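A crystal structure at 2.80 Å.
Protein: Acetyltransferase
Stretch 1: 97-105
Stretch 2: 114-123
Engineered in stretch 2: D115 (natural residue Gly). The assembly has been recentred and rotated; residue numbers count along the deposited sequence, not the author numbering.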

# COMPACT_ATOMS: atom_id res chain seq x y z
N VAL A 97 5.10 4.16 2.02
CA VAL A 97 4.87 5.04 0.88
C VAL A 97 4.54 4.20 -0.34
O VAL A 97 4.69 2.98 -0.35
CB VAL A 97 6.08 5.95 0.57
CG1 VAL A 97 6.41 6.86 1.75
CG2 VAL A 97 7.28 5.11 0.15
N VAL A 98 4.09 4.88 -1.40
CA VAL A 98 3.94 4.27 -2.71
C VAL A 98 5.14 4.68 -3.55
O VAL A 98 5.42 5.87 -3.71
CB VAL A 98 2.62 4.70 -3.38
CG1 VAL A 98 2.64 4.31 -4.85
CG2 VAL A 98 1.44 4.07 -2.67
N ARG A 99 5.87 3.70 -4.07
CA ARG A 99 7.04 3.98 -4.88
C ARG A 99 6.66 4.05 -6.36
O ARG A 99 6.01 3.14 -6.88
CB ARG A 99 8.14 2.94 -4.68
CG ARG A 99 9.34 3.17 -5.59
CD ARG A 99 10.44 2.16 -5.35
NE ARG A 99 9.93 0.81 -5.25
CZ ARG A 99 10.64 -0.28 -5.50
NH1 ARG A 99 11.92 -0.17 -5.86
NH2 ARG A 99 10.09 -1.49 -5.38
N LEU A 100 7.07 5.13 -7.02
CA LEU A 100 6.97 5.25 -8.47
C LEU A 100 8.26 4.70 -9.06
O LEU A 100 9.33 5.29 -8.89
CB LEU A 100 6.74 6.70 -8.88
CG LEU A 100 6.33 6.94 -10.33
CD1 LEU A 100 5.01 6.26 -10.61
CD2 LEU A 100 6.23 8.43 -10.63
N VAL A 101 8.16 3.56 -9.75
CA VAL A 101 9.36 2.90 -10.25
C VAL A 101 9.61 3.18 -11.73
O VAL A 101 10.75 3.03 -12.18
CB VAL A 101 9.29 1.38 -10.00
CG1 VAL A 101 8.80 1.10 -8.58
CG2 VAL A 101 8.40 0.70 -11.01
N MET A 102 8.60 3.62 -12.48
CA MET A 102 8.79 3.88 -13.90
C MET A 102 7.68 4.80 -14.39
O MET A 102 6.52 4.63 -14.01
CB MET A 102 8.79 2.58 -14.71
CG MET A 102 10.16 2.15 -15.18
SD MET A 102 10.13 0.55 -15.99
CE MET A 102 9.60 -0.50 -14.63
N LEU A 103 8.06 5.76 -15.23
CA LEU A 103 7.07 6.57 -15.94
C LEU A 103 7.73 7.07 -17.21
O LEU A 103 8.65 7.89 -17.15
CB LEU A 103 6.56 7.71 -15.07
CG LEU A 103 5.95 8.92 -15.80
CD1 LEU A 103 4.68 8.53 -16.52
CD2 LEU A 103 5.68 10.04 -14.82
N GLY A 104 7.28 6.57 -18.34
CA GLY A 104 7.83 6.96 -19.63
C GLY A 104 6.74 7.33 -20.61
O GLY A 104 5.68 6.71 -20.63
N VAL A 105 7.03 8.34 -21.42
CA VAL A 105 6.15 8.77 -22.50
C VAL A 105 6.85 8.46 -23.81
O VAL A 105 8.04 8.78 -23.98
CB VAL A 105 5.82 10.28 -22.40
CG1 VAL A 105 5.16 10.76 -23.69
CG2 VAL A 105 4.93 10.55 -21.20
N PHE A 114 2.04 15.21 -21.91
CA PHE A 114 1.61 13.88 -21.48
C PHE A 114 2.49 13.34 -20.36
O PHE A 114 2.09 12.38 -19.69
CB PHE A 114 1.61 12.93 -22.67
CG PHE A 114 0.57 13.24 -23.70
CD1 PHE A 114 -0.73 13.55 -23.31
CD2 PHE A 114 0.88 13.23 -25.05
CE1 PHE A 114 -1.70 13.85 -24.26
CE2 PHE A 114 -0.09 13.52 -26.00
CZ PHE A 114 -1.38 13.83 -25.60
N ASP A 115 3.67 13.92 -20.16
CA ASP A 115 4.47 13.62 -18.97
C ASP A 115 3.67 13.87 -17.70
O ASP A 115 3.63 13.03 -16.79
CB ASP A 115 5.75 14.45 -18.98
CG ASP A 115 6.83 13.89 -19.89
OD1 ASP A 115 6.62 13.91 -21.13
OD2 ASP A 115 7.88 13.46 -19.38
N GLN A 116 3.01 15.03 -17.62
CA GLN A 116 2.29 15.43 -16.42
C GLN A 116 0.88 14.84 -16.36
O GLN A 116 0.38 14.57 -15.27
CB GLN A 116 2.22 16.96 -16.33
CG GLN A 116 1.56 17.50 -15.07
CD GLN A 116 1.45 19.02 -15.07
OE1 GLN A 116 2.30 19.72 -15.63
NE2 GLN A 116 0.40 19.53 -14.43
N ASP A 117 0.24 14.63 -17.51
CA ASP A 117 -1.08 14.03 -17.52
C ASP A 117 -1.06 12.65 -16.89
O ASP A 117 -2.00 12.26 -16.17
CB ASP A 117 -1.61 13.95 -18.95
CG ASP A 117 -1.93 15.31 -19.53
OD1 ASP A 117 -1.91 16.31 -18.76
OD2 ASP A 117 -2.20 15.40 -20.74
N LEU A 118 0.01 11.88 -17.12
CA LEU A 118 0.15 10.59 -16.48
C LEU A 118 0.42 10.73 -14.99
O LEU A 118 -0.02 9.89 -14.20
CB LEU A 118 1.27 9.79 -17.14
CG LEU A 118 0.79 8.54 -17.88
CD1 LEU A 118 1.93 7.88 -18.61
CD2 LEU A 118 0.10 7.57 -16.93
N LEU A 119 1.15 11.77 -14.59
CA LEU A 119 1.44 11.95 -13.17
C LEU A 119 0.19 12.35 -12.39
O LEU A 119 -0.01 11.90 -11.26
CB LEU A 119 2.54 12.99 -12.98
CG LEU A 119 3.19 12.95 -11.60
CD1 LEU A 119 4.07 11.72 -11.46
CD2 LEU A 119 3.99 14.21 -11.35
N CYS A 120 -0.66 13.19 -12.98
CA CYS A 120 -1.90 13.56 -12.30
C CYS A 120 -2.89 12.40 -12.27
O CYS A 120 -3.65 12.26 -11.31
CB CYS A 120 -2.52 14.79 -12.95
SG CYS A 120 -2.10 16.34 -12.11
N ASP A 121 -2.88 11.55 -13.30
CA ASP A 121 -3.68 10.33 -13.23
C ASP A 121 -3.11 9.35 -12.21
O ASP A 121 -3.86 8.59 -11.59
CB ASP A 121 -3.78 9.68 -14.61
CG ASP A 121 -4.72 10.43 -15.54
OD1 ASP A 121 -4.40 10.53 -16.75
OD2 ASP A 121 -5.76 10.92 -15.07
N PHE A 122 -1.79 9.36 -12.03
CA PHE A 122 -1.18 8.54 -10.99
C PHE A 122 -1.46 9.11 -9.61
O PHE A 122 -1.67 8.36 -8.65
CB PHE A 122 0.32 8.42 -11.24
CG PHE A 122 1.09 7.85 -10.08
CD1 PHE A 122 1.01 6.50 -9.78
CD2 PHE A 122 1.90 8.66 -9.30
CE1 PHE A 122 1.72 5.97 -8.72
CE2 PHE A 122 2.60 8.14 -8.24
CZ PHE A 122 2.51 6.80 -7.95
N PHE A 123 -1.47 10.44 -9.49
CA PHE A 123 -1.81 11.07 -8.21
C PHE A 123 -3.23 10.73 -7.80
O PHE A 123 -3.51 10.50 -6.62
CB PHE A 123 -1.61 12.58 -8.30
CG PHE A 123 -0.18 13.02 -8.22
CD1 PHE A 123 0.83 12.10 -7.97
CD2 PHE A 123 0.16 14.35 -8.38
CE1 PHE A 123 2.15 12.50 -7.89
CE2 PHE A 123 1.48 14.76 -8.30
CZ PHE A 123 2.48 13.83 -8.06

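The strand 97-105 and the helix 114-123 meet in a predominantly apolar packing contact, with no hydrogen bond crossing between them. Their N-to-C directions differ by 143°, a roughly antiparallel arrangement, and the axes approach to 8.5 Å, which leaves room for side chains between the two backbones. The spacing is uneven: the CA atoms of V105 and D115 lie 6.2 Å apart, whereas those of V98 and F123 are separated by 10.5 Å.

The wider end is filled by the aromatic ring of F122. L100 CD1 sits 3.7 Å from the centroid of the F122 ring and 13° off its normal, a CH-pi contact in which a methyl group rests over the ring face. V98 approaches the same ring at its edge, with V98 CG1 4.0 Å from F122 CZ. L100 also reaches about one turn back along the helix, where L100 CD2 lies 4.0 Å from L119 CD1.

In the middle, L103 packs against two leucines: its CD1 is 3.5 Å from L118 CD1, and its CD2 is 4.1 Å from L119 CD1. The CA-to-CB bond of L119 points sideways, but the end of its side chain comes nearer the strand and so joins this cluster.

At the narrow end, V105 lies close enough to touch helix backbone: V105 CG2 is 3.7 Å from both F114 O and D115 N. These are van der Waals contacts, since a methyl group offers no conventional hydrogen bond. The engineered D115 adds its carboxylate at the margin, with D115 OD1 3.8 Å from V105 CG2, without gaining a polar partner on the strand.

Within the helix, backbone hydrogen bonds such as F122 N to L118 O (2.9 Å) satisfy main-chain groups locally, while the two stretches together bury 419 Å² of surface, both sides summed, and the side-chain contacts across it are mainly van der Waals in character.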